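Local coordinates for protein tryptophan halogenase (Shewanella frigidimarina, PDB 2PYX) that probably acts as an FAD-dependent halogenase related to flavin monooxygenases, installing halogen on the indole ring of tryptophan, at residues Y109-S114 against P359-A364; G91-N96 against S143-T148; G169-A174 against S272-T277; I405-L410 against A458-A463. All blocks are in the same frame, centred on the assembly; numbering follows the deposited sequence.

Contact 1 (Y109-S114 against P359-A364); sequences YLHPFS and PLEASA
His111 and Glu361 meet in a histidine-carboxylate hydrogen bond. His111 donates from ND1 to OE2 of Glu361 over 2.9 Å, nearly straight at 161°. The acceptor oxygen lies close to the imidazole plane, whereas the donor meets OE2 on its syn side and somewhat out of the carboxylate plane; ring and carboxylate planes are 51° apart. The glutamate chain folds at chi2 (-73°), which brings its carboxylate up to the ring. The second histidine nitrogen, NE2, hydrogen bonds to Ser464, and OE2 is also bonded to His411, so the carboxylate is held between two imidazoles. A leucine in its place offers no acceptor, and would probably leave His111 ND1 and His411 NE2 without the oxygen they share.

Backbone bonding shapes the glutamate's loop: Pro359 to Ala362 form a type II beta turn, closed by Ala362 N to Pro359 O at 3.0 Å. Glu361 is a predicted tryptophan-binding residue, and its side chain is about 7 Å from that of the predicted active-site Lys89. The contact thus joins strand 108-112 to the loop leading into helix 363-377, with strand 87-95 beside both and helix 383-413 supplying His411 and Phe407.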
loop_
_atom_site.group_PDB
_atom_site.type_symbol
_atom_site.label_atom_id
_atom_site.label_comp_id
_atom_site.label_asym_id
_atom_site.label_seq_id
_atom_site.Cartn_x
_atom_site.Cartn_y
_atom_site.Cartn_z
ATOM N N TYR A 109 -3.721 15.511 10.842
ATOM C CA TYR A 109 -3.855 15.923 9.448
ATOM C C TYR A 109 -4.178 14.706 8.576
ATOM O O TYR A 109 -3.972 13.561 8.979
ATOM C CB TYR A 109 -2.599 16.647 8.965
ATOM C CG TYR A 109 -1.474 15.711 8.589
ATOM C CD1 TYR A 109 -1.374 15.188 7.310
ATOM C CD2 TYR A 109 -0.533 15.288 9.527
ATOM C CE1 TYR A 109 -0.336 14.339 6.955
ATOM C CE2 TYR A 109 0.504 14.398 9.189
ATOM C CZ TYR A 109 0.580 13.909 7.894
ATOM O OH TYR A 109 1.604 13.029 7.558
ATOM N N LEU A 110 -4.706 14.987 7.385
ATOM C CA LEU A 110 -5.084 13.954 6.432
ATOM C C LEU A 110 -4.168 13.909 5.225
ATOM O O LEU A 110 -3.808 14.949 4.682
ATOM C CB LEU A 110 -6.525 14.168 5.914
ATOM C CG LEU A 110 -7.059 13.029 5.031
ATOM C CD1 LEU A 110 -7.187 11.672 5.732
ATOM C CD2 LEU A 110 -8.386 13.459 4.389
ATOM N N HIS A 111 -3.801 12.687 4.836
ATOM C CA HIS A 111 -3.200 12.409 3.552
ATOM C C HIS A 111 -4.275 11.697 2.758
ATOM O O HIS A 111 -4.458 10.497 2.899
ATOM C CB HIS A 111 -1.905 11.580 3.676
ATOM C CG HIS A 111 -1.346 11.124 2.360
ATOM N ND1 HIS A 111 -0.409 10.118 2.257
ATOM C CD2 HIS A 111 -1.642 11.487 1.088
ATOM C CE1 HIS A 111 -0.122 9.913 0.984
ATOM N NE2 HIS A 111 -0.867 10.720 0.252
ATOM N N PRO A 112 -5.031 12.467 1.939
ATOM C CA PRO A 112 -6.160 11.879 1.213
ATOM C C PRO A 112 -5.701 11.160 -0.052
ATOM O O PRO A 112 -4.612 11.453 -0.569
ATOM C CB PRO A 112 -6.992 13.081 0.827
ATOM C CG PRO A 112 -6.112 14.169 0.788
ATOM C CD PRO A 112 -4.885 13.894 1.637
ATOM N N PHE A 113 -6.517 10.236 -0.561
ATOM C CA PHE A 113 -6.279 9.640 -1.869
ATOM C C PHE A 113 -6.658 10.574 -3.050
ATOM O O PHE A 113 -6.074 10.457 -4.157
ATOM C CB PHE A 113 -6.994 8.294 -2.034
ATOM C CG PHE A 113 -6.363 7.155 -1.284
ATOM C CD1 PHE A 113 -4.979 7.077 -1.155
ATOM C CD2 PHE A 113 -7.142 6.108 -0.805
ATOM C CE1 PHE A 113 -4.409 6.019 -0.484
ATOM C CE2 PHE A 113 -6.589 5.039 -0.144
ATOM C CZ PHE A 113 -5.188 4.997 -0.014
ATOM N N SER A 114 -7.589 11.507 -2.838
ATOM C CA SER A 114 -7.980 12.432 -3.892
ATOM C C SER A 114 -6.831 13.366 -4.220
ATOM O O SER A 114 -6.163 13.889 -3.310
ATOM C CB SER A 114 -9.134 13.312 -3.449
ATOM O OG SER A 114 -10.379 12.674 -3.503
ATOM N N PRO A 359 4.049 -0.830 7.676
ATOM C CA PRO A 359 2.914 -0.504 6.811
ATOM C C PRO A 359 2.489 0.959 6.809
ATOM O O PRO A 359 1.330 1.273 6.508
ATOM C CB PRO A 359 1.799 -1.385 7.385
ATOM C CG PRO A 359 2.147 -1.509 8.796
ATOM C CD PRO A 359 3.627 -1.580 8.879
ATOM N N LEU A 360 3.432 1.864 7.094
ATOM C CA LEU A 360 3.177 3.287 7.006
ATOM C C LEU A 360 2.986 3.563 5.523
ATOM O O LEU A 360 3.850 3.253 4.702
ATOM C CB LEU A 360 4.366 4.080 7.522
ATOM C CG LEU A 360 4.311 5.605 7.597
ATOM C CD1 LEU A 360 3.175 6.034 8.454
ATOM C CD2 LEU A 360 5.591 6.179 8.153
ATOM N N GLU A 361 1.870 4.158 5.197
ATOM C CA GLU A 361 1.451 4.438 3.830
ATOM C C GLU A 361 1.134 3.182 3.009
ATOM O O GLU A 361 0.986 3.292 1.774
ATOM C CB GLU A 361 2.412 5.361 3.082
ATOM C CG GLU A 361 2.515 6.733 3.717
ATOM C CD GLU A 361 1.297 7.609 3.495
ATOM O OE1 GLU A 361 0.403 7.223 2.705
ATOM O OE2 GLU A 361 1.244 8.681 4.116
ATOM N N ALA A 362 1.024 2.019 3.649
ATOM C CA ALA A 362 0.457 0.833 3.020
ATOM C C ALA A 362 1.118 0.509 1.669
ATOM O O ALA A 362 0.459 0.400 0.630
ATOM C CB ALA A 362 -1.090 0.976 2.909
ATOM N N SER A 363 2.419 0.303 1.680
ATOM C CA SER A 363 3.132 0.024 0.447
ATOM C C SER A 363 3.021 -1.411 0.004
ATOM O O SER A 363 3.265 -1.717 -1.159
ATOM C CB SER A 363 4.608 0.438 0.549
ATOM O OG SER A 363 5.295 -0.306 1.525
ATOM N N ALA A 364 2.610 -2.309 0.884
ATOM C CA ALA A 364 2.779 -3.750 0.588
ATOM C C ALA A 364 1.931 -4.233 -0.592
ATOM O O ALA A 364 2.470 -4.825 -1.548
ATOM C CB ALA A 364 2.537 -4.595 1.807
#

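Contact 2 (G91-N96 against S143-T148); sequences GSRFIN and SQQVLT
Arg93 stretches from its strand to meet Gln145 and Thr148, one helical turn of 143-148. At the start of that turn, Gln144 contributes through its backbone: its carbonyl O receives both Thr148 N, at 2.9 Å, and the Thr148 hydroxyl OG1.

Gln145 is the main partner. Its OE1 accepts from Arg93 NH1 over 2.7 Å, with an N-H...O angle of 163°. The donor sits in the carbonyl plane, on a lone pair, and guanidinium and amide are nearly coplanar, 8° apart. NH2 of the same guanidinium adds a weak bond to OE1 at 3.2 Å, so that both terminal nitrogens reach one oxygen, unequally. The extended start of Arg93, followed by a bend at chi3 (-57°), presents this edge to the helix. Arg93 is modelled in two conformers, and these bonds are described for one.

At Thr148, OG1 lies 2.7 Å from Arg93 NH2, but the angle is too poor for a hydrogen bond, consistent with its proton going to Gln144 O.

The contact bridges helix 144-149 and strand 87-95 across strand 108-112, whose Leu110 packs on both Gln145 and Thr148; strand 274-279 pairs with 87-95, and helix 484-507 covers Ser143, Val146 and Leu147.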
loop_
_atom_site.group_PDB
_atom_site.type_symbol
_atom_site.label_atom_id
_atom_site.label_comp_id
_atom_site.label_asym_id
_atom_site.label_seq_id
_atom_site.Cartn_x
_atom_site.Cartn_y
_atom_site.Cartn_z
ATOM N N GLY A 91 -7.759 7.354 2.576
ATOM C CA GLY A 91 -6.417 7.862 2.876
ATOM C C GLY A 91 -5.987 7.452 4.266
ATOM O O GLY A 91 -6.484 6.464 4.812
ATOM N N SER A 92 -4.995 8.171 4.786
ATOM C CA SER A 92 -4.439 7.969 6.123
ATOM C C SER A 92 -4.524 9.266 6.901
ATOM O O SER A 92 -4.136 10.324 6.406
ATOM C CB SER A 92 -2.972 7.560 6.067
ATOM O OG SER A 92 -2.786 6.292 5.455
ATOM N N ARG A 93 -5.062 9.161 8.118
ATOM C CA ARG A 93 -5.087 10.290 9.025
ATOM C C ARG A 93 -4.042 10.084 10.099
ATOM O O ARG A 93 -4.021 9.051 10.775
ATOM C CB ARG A 93 -6.437 10.491 9.680
ATOM C CG ARG A 93 -6.522 11.814 10.455
ATOM C CD ARG A 93 -7.884 12.030 11.041
ATOM N NE ARG A 93 -8.930 12.000 10.026
ATOM C CZ ARG A 93 -9.188 12.992 9.176
ATOM N NH1 ARG A 93 -8.472 14.097 9.213
ATOM N NH2 ARG A 93 -10.162 12.871 8.283
ATOM N N PHE A 94 -3.183 11.082 10.221
ATOM C CA PHE A 94 -2.010 11.061 11.106
ATOM C C PHE A 94 -2.314 11.931 12.334
ATOM O O PHE A 94 -2.548 13.134 12.190
ATOM C CB PHE A 94 -0.791 11.546 10.340
ATOM C CG PHE A 94 -0.404 10.596 9.258
ATOM C CD1 PHE A 94 0.288 9.427 9.554
ATOM C CD2 PHE A 94 -0.790 10.807 7.936
ATOM C CE1 PHE A 94 0.593 8.513 8.556
ATOM C CE2 PHE A 94 -0.475 9.880 6.938
ATOM C CZ PHE A 94 0.239 8.755 7.253
ATOM N N ILE A 95 -2.283 11.303 13.509
ATOM C CA ILE A 95 -2.685 11.918 14.758
ATOM C C ILE A 95 -1.449 11.972 15.645
ATOM O O ILE A 95 -0.794 10.956 15.830
ATOM C CB ILE A 95 -3.825 11.105 15.381
ATOM C CG1 ILE A 95 -4.985 11.004 14.365
ATOM C CG2 ILE A 95 -4.271 11.727 16.684
ATOM C CD1 ILE A 95 -6.013 9.987 14.729
ATOM N N ASN A 96 -1.188 13.133 16.242
ATOM C CA ASN A 96 -0.121 13.345 17.203
ATOM C C ASN A 96 1.293 13.125 16.666
ATOM O O ASN A 96 2.212 12.893 17.420
ATOM C CB ASN A 96 -0.347 12.517 18.476
ATOM C CG ASN A 96 -1.581 12.943 19.241
ATOM O OD1 ASN A 96 -2.135 14.000 18.985
ATOM N ND2 ASN A 96 -2.044 12.073 20.116
ATOM N N SER A 143 -11.905 17.732 -1.027
ATOM C CA SER A 143 -13.127 17.628 -0.220
ATOM C C SER A 143 -13.013 16.546 0.844
ATOM O O SER A 143 -13.769 16.524 1.806
ATOM C CB SER A 143 -14.360 17.377 -1.109
ATOM O OG SER A 143 -14.260 16.146 -1.796
ATOM N N GLN A 144 -12.039 15.645 0.714
ATOM C CA GLN A 144 -11.973 14.488 1.615
ATOM C C GLN A 144 -11.651 14.798 3.050
ATOM O O GLN A 144 -11.987 14.030 3.951
ATOM C CB GLN A 144 -10.942 13.475 1.097
ATOM C CG GLN A 144 -11.543 12.565 0.111
ATOM C CD GLN A 144 -10.597 11.521 -0.463
ATOM O OE1 GLN A 144 -9.434 11.802 -0.668
ATOM N NE2 GLN A 144 -11.135 10.337 -0.800
ATOM N N GLN A 145 -10.955 15.894 3.311
ATOM C CA GLN A 145 -10.642 16.228 4.704
ATOM C C GLN A 145 -11.944 16.394 5.470
ATOM O O GLN A 145 -12.188 15.693 6.452
ATOM C CB GLN A 145 -9.760 17.469 4.828
ATOM C CG GLN A 145 -9.470 17.979 6.244
ATOM C CD GLN A 145 -8.843 16.913 7.165
ATOM O OE1 GLN A 145 -9.328 15.778 7.251
ATOM N NE2 GLN A 145 -7.773 17.275 7.842
ATOM N N VAL A 146 -12.808 17.260 4.950
ATOM C CA VAL A 146 -14.098 17.527 5.566
ATOM C C VAL A 146 -14.993 16.281 5.561
ATOM O O VAL A 146 -15.595 15.966 6.577
ATOM C CB VAL A 146 -14.797 18.732 4.875
ATOM C CG1 VAL A 146 -16.229 18.841 5.342
ATOM C CG2 VAL A 146 -14.022 20.021 5.159
ATOM N N LEU A 147 -15.048 15.558 4.441
ATOM C CA LEU A 147 -15.957 14.439 4.317
ATOM C C LEU A 147 -15.560 13.262 5.212
ATOM O O LEU A 147 -16.394 12.623 5.827
ATOM C CB LEU A 147 -16.071 14.019 2.853
ATOM C CG LEU A 147 -16.579 15.138 1.922
ATOM C CD1 LEU A 147 -16.437 14.796 0.450
ATOM C CD2 LEU A 147 -18.022 15.472 2.211
ATOM N N THR A 148 -14.269 12.974 5.295
ATOM C CA THR A 148 -13.809 11.880 6.136
ATOM C C THR A 148 -13.951 12.233 7.622
ATOM O O THR A 148 -14.207 11.354 8.433
ATOM C CB THR A 148 -12.366 11.433 5.779
ATOM O OG1 THR A 148 -11.476 12.529 5.941
ATOM C CG2 THR A 148 -12.308 10.916 4.362
#

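Contact 3 (G169-A174 against S272-T277); sequences GYHLNA and SCTHST
His171 CG stands anti to its own carbonyl carbon (chi1 -63°), and Thr274 OG1 takes the same relation to its carbonyl carbon (chi1 -61°); together these rotations bring the edge of the imidazole up to the hydroxyl across the branched mixed sheet of this halogenase. Strands 169-172 and 274-279 are not paired with each other: each pairs with 87-95, the first antiparallel and the second parallel, and the histidine side chain spans the separation, 8.0 Å between His171 CA and Thr274 CA.

The link is one hydrogen bond, 2.7 Å from His171 NE2 to Thr274 OG1, with a good but not straight angle of 152°. The hydroxyl lies near the ring plane at its edge, so the imidazole uses an in-plane nitrogen, and either atom could be the donor. This bond holds the far end of the histidine and helps to keep OG1 of Thr274 turned to it. The two side chains cross at a slant, and CG2 of Thr274 is the branch left out of the bond.

Lys89 of strand 87-95, a predicted active-site residue, is touched by both partners; the side chain of Thr274 is about 3 Å from that of Lys89. The pair therefore lines the immediate surroundings of that lysine, while Ile287 of strand 282-288 also packs on both.

Beyond the hydroxyl, the ring edge slides along the backbone, with His171 CE1 3.6 Å from the carbonyl carbon C of Cys273.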
loop_
_atom_site.group_PDB
_atom_site.type_symbol
_atom_site.label_atom_id
_atom_site.label_comp_id
_atom_site.label_asym_id
_atom_site.label_seq_id
_atom_site.Cartn_x
_atom_site.Cartn_y
_atom_site.Cartn_z
ATOM N N GLY A 169 -9.454 3.454 -1.946
ATOM C CA GLY A 169 -9.059 2.046 -1.896
ATOM C C GLY A 169 -9.872 1.353 -0.809
ATOM O O GLY A 169 -10.990 1.762 -0.484
ATOM N N TYR A 170 -9.287 0.323 -0.214
ATOM C CA TYR A 170 -9.995 -0.509 0.742
ATOM C C TYR A 170 -9.210 -0.807 2.022
ATOM O O TYR A 170 -7.986 -0.775 2.050
ATOM C CB TYR A 170 -10.383 -1.850 0.114
ATOM C CG TYR A 170 -11.132 -1.729 -1.206
ATOM C CD1 TYR A 170 -12.510 -1.536 -1.230
ATOM C CD2 TYR A 170 -10.449 -1.848 -2.406
ATOM C CE1 TYR A 170 -13.194 -1.452 -2.435
ATOM C CE2 TYR A 170 -11.105 -1.741 -3.614
ATOM C CZ TYR A 170 -12.482 -1.551 -3.618
ATOM O OH TYR A 170 -13.141 -1.477 -4.826
ATOM N N HIS A 171 -9.968 -1.132 3.064
ATOM C CA HIS A 171 -9.490 -1.958 4.172
ATOM C C HIS A 171 -10.099 -3.343 3.957
ATOM O O HIS A 171 -11.288 -3.440 3.627
ATOM C CB HIS A 171 -9.977 -1.400 5.504
ATOM C CG HIS A 171 -9.459 -0.037 5.825
ATOM N ND1 HIS A 171 -10.279 0.996 6.236
ATOM C CD2 HIS A 171 -8.196 0.456 5.836
ATOM C CE1 HIS A 171 -9.539 2.069 6.460
ATOM N NE2 HIS A 171 -8.273 1.768 6.224
ATOM N N LEU A 172 -9.304 -4.392 4.154
ATOM C CA LEU A 172 -9.764 -5.749 3.848
ATOM C C LEU A 172 -9.132 -6.781 4.770
ATOM O O LEU A 172 -8.133 -6.503 5.421
ATOM C CB LEU A 172 -9.481 -6.093 2.367
ATOM C CG LEU A 172 -8.021 -6.012 1.866
ATOM C CD1 LEU A 172 -7.146 -7.234 2.226
ATOM C CD2 LEU A 172 -7.945 -5.809 0.348
ATOM N N ASN A 173 -9.740 -7.962 4.800
ATOM C CA ASN A 173 -9.145 -9.149 5.444
ATOM C C ASN A 173 -8.333 -9.880 4.363
ATOM O O ASN A 173 -8.907 -10.395 3.390
ATOM C CB ASN A 173 -10.284 -10.022 5.975
ATOM C CG ASN A 173 -9.814 -11.333 6.597
ATOM O OD1 ASN A 173 -8.937 -12.030 6.073
ATOM N ND2 ASN A 173 -10.486 -11.722 7.698
ATOM N N ALA A 174 -7.022 -9.902 4.493
ATOM C CA ALA A 174 -6.175 -10.469 3.431
ATOM C C ALA A 174 -6.373 -11.959 3.185
ATOM O O ALA A 174 -6.272 -12.434 2.038
ATOM C CB ALA A 174 -4.709 -10.177 3.684
ATOM N N SER A 272 -13.398 6.413 7.899
ATOM C CA SER A 272 -13.224 6.490 6.456
ATOM C C SER A 272 -11.779 6.279 6.015
ATOM O O SER A 272 -11.549 6.004 4.841
ATOM C CB SER A 272 -13.685 7.831 5.931
ATOM O OG SER A 272 -15.072 8.056 6.218
ATOM N N CYS A 273 -10.846 6.432 6.948
ATOM C CA CYS A 273 -9.401 6.347 6.648
ATOM C C CYS A 273 -8.704 5.415 7.625
ATOM O O CYS A 273 -9.198 5.153 8.708
ATOM C CB CYS A 273 -8.775 7.722 6.783
ATOM S SG CYS A 273 -9.439 8.932 5.656
ATOM N N THR A 274 -7.524 4.943 7.242
ATOM C CA THR A 274 -6.610 4.353 8.225
ATOM C C THR A 274 -6.162 5.451 9.195
ATOM O O THR A 274 -5.853 6.566 8.768
ATOM C CB THR A 274 -5.385 3.768 7.533
ATOM O OG1 THR A 274 -5.792 2.743 6.624
ATOM C CG2 THR A 274 -4.412 3.213 8.549
ATOM N N HIS A 275 -6.096 5.140 10.499
ATOM C CA HIS A 275 -5.539 6.064 11.473
ATOM C C HIS A 275 -4.152 5.580 11.863
ATOM O O HIS A 275 -3.898 4.372 11.988
ATOM C CB HIS A 275 -6.429 6.170 12.694
ATOM C CG HIS A 275 -7.723 6.852 12.407
ATOM N ND1 HIS A 275 -8.550 7.311 13.409
ATOM C CD2 HIS A 275 -8.315 7.201 11.237
ATOM C CE1 HIS A 275 -9.615 7.881 12.865
ATOM N NE2 HIS A 275 -9.504 7.821 11.551
ATOM N N SER A 276 -3.263 6.554 12.015
ATOM C CA SER A 276 -1.891 6.320 12.431
ATOM C C SER A 276 -1.636 7.324 13.530
ATOM O O SER A 276 -1.561 8.515 13.273
ATOM C CB SER A 276 -0.956 6.601 11.251
ATOM O OG SER A 276 0.383 6.693 11.679
ATOM N N THR A 277 -1.486 6.842 14.768
ATOM C CA THR A 277 -1.347 7.716 15.919
ATOM C C THR A 277 0.052 7.503 16.483
ATOM O O THR A 277 0.394 6.425 16.980
ATOM C CB THR A 277 -2.433 7.419 17.006
ATOM O OG1 THR A 277 -3.732 7.495 16.412
ATOM C CG2 THR A 277 -2.324 8.411 18.121
#

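Contact 4 (I405-L410 against A458-A463); sequences IDFLKL and ALFPAA
Phe407 and Phe460 meet ring to ring, an apolar contact with no hydrogen bond. On Phe407, CB leaves helix 383-413 in the direction of the 458-463 segment, and CG lies anti to the backbone N (chi1 -177°), which sends the ring outward along that line. From CG the CD2 side does the touching. CD2 sits 3.5 Å above the plane of Phe460, over the centre of its ring, and its shortest approach is 3.6 Å to Phe460 CE1. The next atom, CE2, spreads over the same side, 3.7 Å from Phe460 CD1, and it also lies against the carboxylate carbon of Glu361, Phe407 CE2 to Glu361 CD being 3.5 Å. At the tip, CZ has passed Phe460 and instead lies 3.6 Å from CE1 of His111.

The ring centroids are 4.5 Å apart and the planes are inclined at 45°, an oblique pairing in which Phe460 offers a face. An alanine in place of Phe460 would probably open a gap under CD2 and CE2 of Phe407 and leave its ring freer to turn beside the glutamate.

Glu361 is a predicted tryptophan-binding residue, so Phe407 forms second-shell packing behind it. Phe460 precedes helix 462-471, whose Phe465 rests on both rings; Ile404 of helix 383-413 touches Phe460, as does the ring of Trp63. The contact thereby wedges the lead-in to helix 462-471 against helix 383-413.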
loop_
_atom_site.group_PDB
_atom_site.type_symbol
_atom_site.label_atom_id
_atom_site.label_comp_id
_atom_site.label_asym_id
_atom_site.label_seq_id
_atom_site.Cartn_x
_atom_site.Cartn_y
_atom_site.Cartn_z
ATOM N N ILE A 405 11.079 4.727 0.824
ATOM C CA ILE A 405 11.861 4.977 2.019
ATOM C C ILE A 405 11.865 6.484 2.338
ATOM O O ILE A 405 11.671 6.932 3.486
ATOM C CB ILE A 405 13.271 4.403 1.934
ATOM C CG1 ILE A 405 13.239 2.880 1.775
ATOM C CG2 ILE A 405 14.085 4.802 3.193
ATOM C CD1 ILE A 405 12.490 2.173 2.868
ATOM N N ASP A 406 12.056 7.288 1.303
ATOM C CA ASP A 406 12.140 8.718 1.506
ATOM C C ASP A 406 10.787 9.278 1.949
ATOM O O ASP A 406 10.713 10.146 2.825
ATOM C CB ASP A 406 12.558 9.436 0.207
ATOM C CG ASP A 406 14.020 9.265 -0.115
ATOM O OD1 ASP A 406 14.783 8.632 0.659
ATOM O OD2 ASP A 406 14.417 9.809 -1.202
ATOM N N PHE A 407 9.715 8.806 1.324
ATOM C CA PHE A 407 8.378 9.306 1.651
ATOM C C PHE A 407 8.014 8.940 3.093
ATOM O O PHE A 407 7.503 9.770 3.850
ATOM C CB PHE A 407 7.315 8.803 0.659
ATOM C CG PHE A 407 5.938 9.367 0.920
ATOM C CD1 PHE A 407 5.747 10.725 1.088
ATOM C CD2 PHE A 407 4.842 8.530 1.022
ATOM C CE1 PHE A 407 4.463 11.247 1.322
ATOM C CE2 PHE A 407 3.568 9.042 1.236
ATOM C CZ PHE A 407 3.387 10.396 1.391
ATOM N N LEU A 408 8.252 7.686 3.471
ATOM C CA LEU A 408 7.987 7.280 4.862
ATOM C C LEU A 408 8.832 8.075 5.824
ATOM O O LEU A 408 8.338 8.614 6.798
ATOM C CB LEU A 408 8.230 5.796 5.040
ATOM C CG LEU A 408 7.032 4.906 4.701
ATOM C CD1 LEU A 408 6.441 5.130 3.312
ATOM C CD2 LEU A 408 7.383 3.434 4.920
ATOM N N LYS A 409 10.129 8.191 5.537
ATOM C CA LYS A 409 11.024 8.932 6.439
ATOM C C LYS A 409 10.584 10.386 6.612
ATOM O O LYS A 409 10.708 10.957 7.709
ATOM C CB LYS A 409 12.450 8.869 5.922
ATOM C CG LYS A 409 13.479 9.602 6.794
ATOM C CD LYS A 409 13.535 9.012 8.249
ATOM C CE LYS A 409 14.659 9.663 9.033
ATOM N NZ LYS A 409 15.074 8.883 10.270
ATOM N N LEU A 410 10.088 11.006 5.537
ATOM C CA LEU A 410 9.565 12.380 5.602
ATOM C C LEU A 410 8.584 12.565 6.761
ATOM O O LEU A 410 8.546 13.611 7.374
ATOM C CB LEU A 410 8.837 12.728 4.278
ATOM C CG LEU A 410 8.273 14.163 4.167
ATOM C CD1 LEU A 410 9.332 15.205 4.221
ATOM C CD2 LEU A 410 7.461 14.337 2.859
ATOM N N ALA A 458 5.332 7.090 -11.150
ATOM C CA ALA A 458 5.750 6.985 -9.774
ATOM C C ALA A 458 4.660 6.402 -8.894
ATOM O O ALA A 458 3.465 6.590 -9.124
ATOM C CB ALA A 458 6.140 8.328 -9.250
ATOM N N LEU A 459 5.063 5.700 -7.832
ATOM C CA LEU A 459 4.097 5.167 -6.896
ATOM C C LEU A 459 3.376 6.278 -6.148
ATOM O O LEU A 459 2.153 6.231 -6.010
ATOM C CB LEU A 459 4.797 4.280 -5.864
ATOM C CG LEU A 459 4.901 2.771 -6.008
ATOM C CD1 LEU A 459 5.260 2.229 -4.630
ATOM C CD2 LEU A 459 3.646 2.088 -6.533
ATOM N N PHE A 460 4.129 7.244 -5.662
ATOM C CA PHE A 460 3.548 8.432 -5.020
ATOM C C PHE A 460 3.759 9.653 -5.898
ATOM O O PHE A 460 4.887 10.016 -6.226
ATOM C CB PHE A 460 4.213 8.708 -3.655
ATOM C CG PHE A 460 4.119 7.580 -2.681
ATOM C CD1 PHE A 460 2.950 7.339 -1.978
ATOM C CD2 PHE A 460 5.221 6.763 -2.422
ATOM C CE1 PHE A 460 2.895 6.291 -1.074
ATOM C CE2 PHE A 460 5.148 5.736 -1.527
ATOM C CZ PHE A 460 3.991 5.485 -0.865
ATOM N N PRO A 461 2.665 10.381 -6.213
ATOM C CA PRO A 461 2.841 11.628 -6.923
ATOM C C PRO A 461 3.255 12.715 -5.997
ATOM O O PRO A 461 3.155 12.523 -4.746
ATOM C CB PRO A 461 1.433 11.929 -7.453
ATOM C CG PRO A 461 0.558 11.331 -6.516
ATOM C CD PRO A 461 1.262 10.120 -5.916
ATOM N N ALA A 462 3.668 13.838 -6.581
ATOM C CA ALA A 462 4.103 15.016 -5.846
ATOM C C ALA A 462 3.039 15.385 -4.822
ATOM O O ALA A 462 3.382 15.829 -3.757
ATOM C CB ALA A 462 4.386 16.195 -6.766
ATOM N N ALA A 463 1.753 15.232 -5.149
ATOM C CA ALA A 463 0.697 15.642 -4.213
ATOM C C ALA A 463 0.843 14.951 -2.874
ATOM O O ALA A 463 0.548 15.540 -1.849
ATOM C CB ALA A 463 -0.680 15.404 -4.763
#

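From the N terminus, strand 87-95 opens contact 2 and strand 108-112 opens contact 1. Contact 2 then closes at helix 144-149, a loop of 46 residues, so its segments alternate with those of contact 1 and the two cross. Contact 3, from strand 169-172 to strand 274-279, is nested inside the long loop of 244 residues that contact 1 finally closes at 359-364. Contact 4 follows in series, joining helix 383-413 to the start of helix 462-471. Contacts 1, 2 and 3 share one mixed sheet, with strand 87-95 pairing with 108-112, 169-172 and 274-279. Contact 4 touches only contact 1 among them, and so ties the helical part to the sheet.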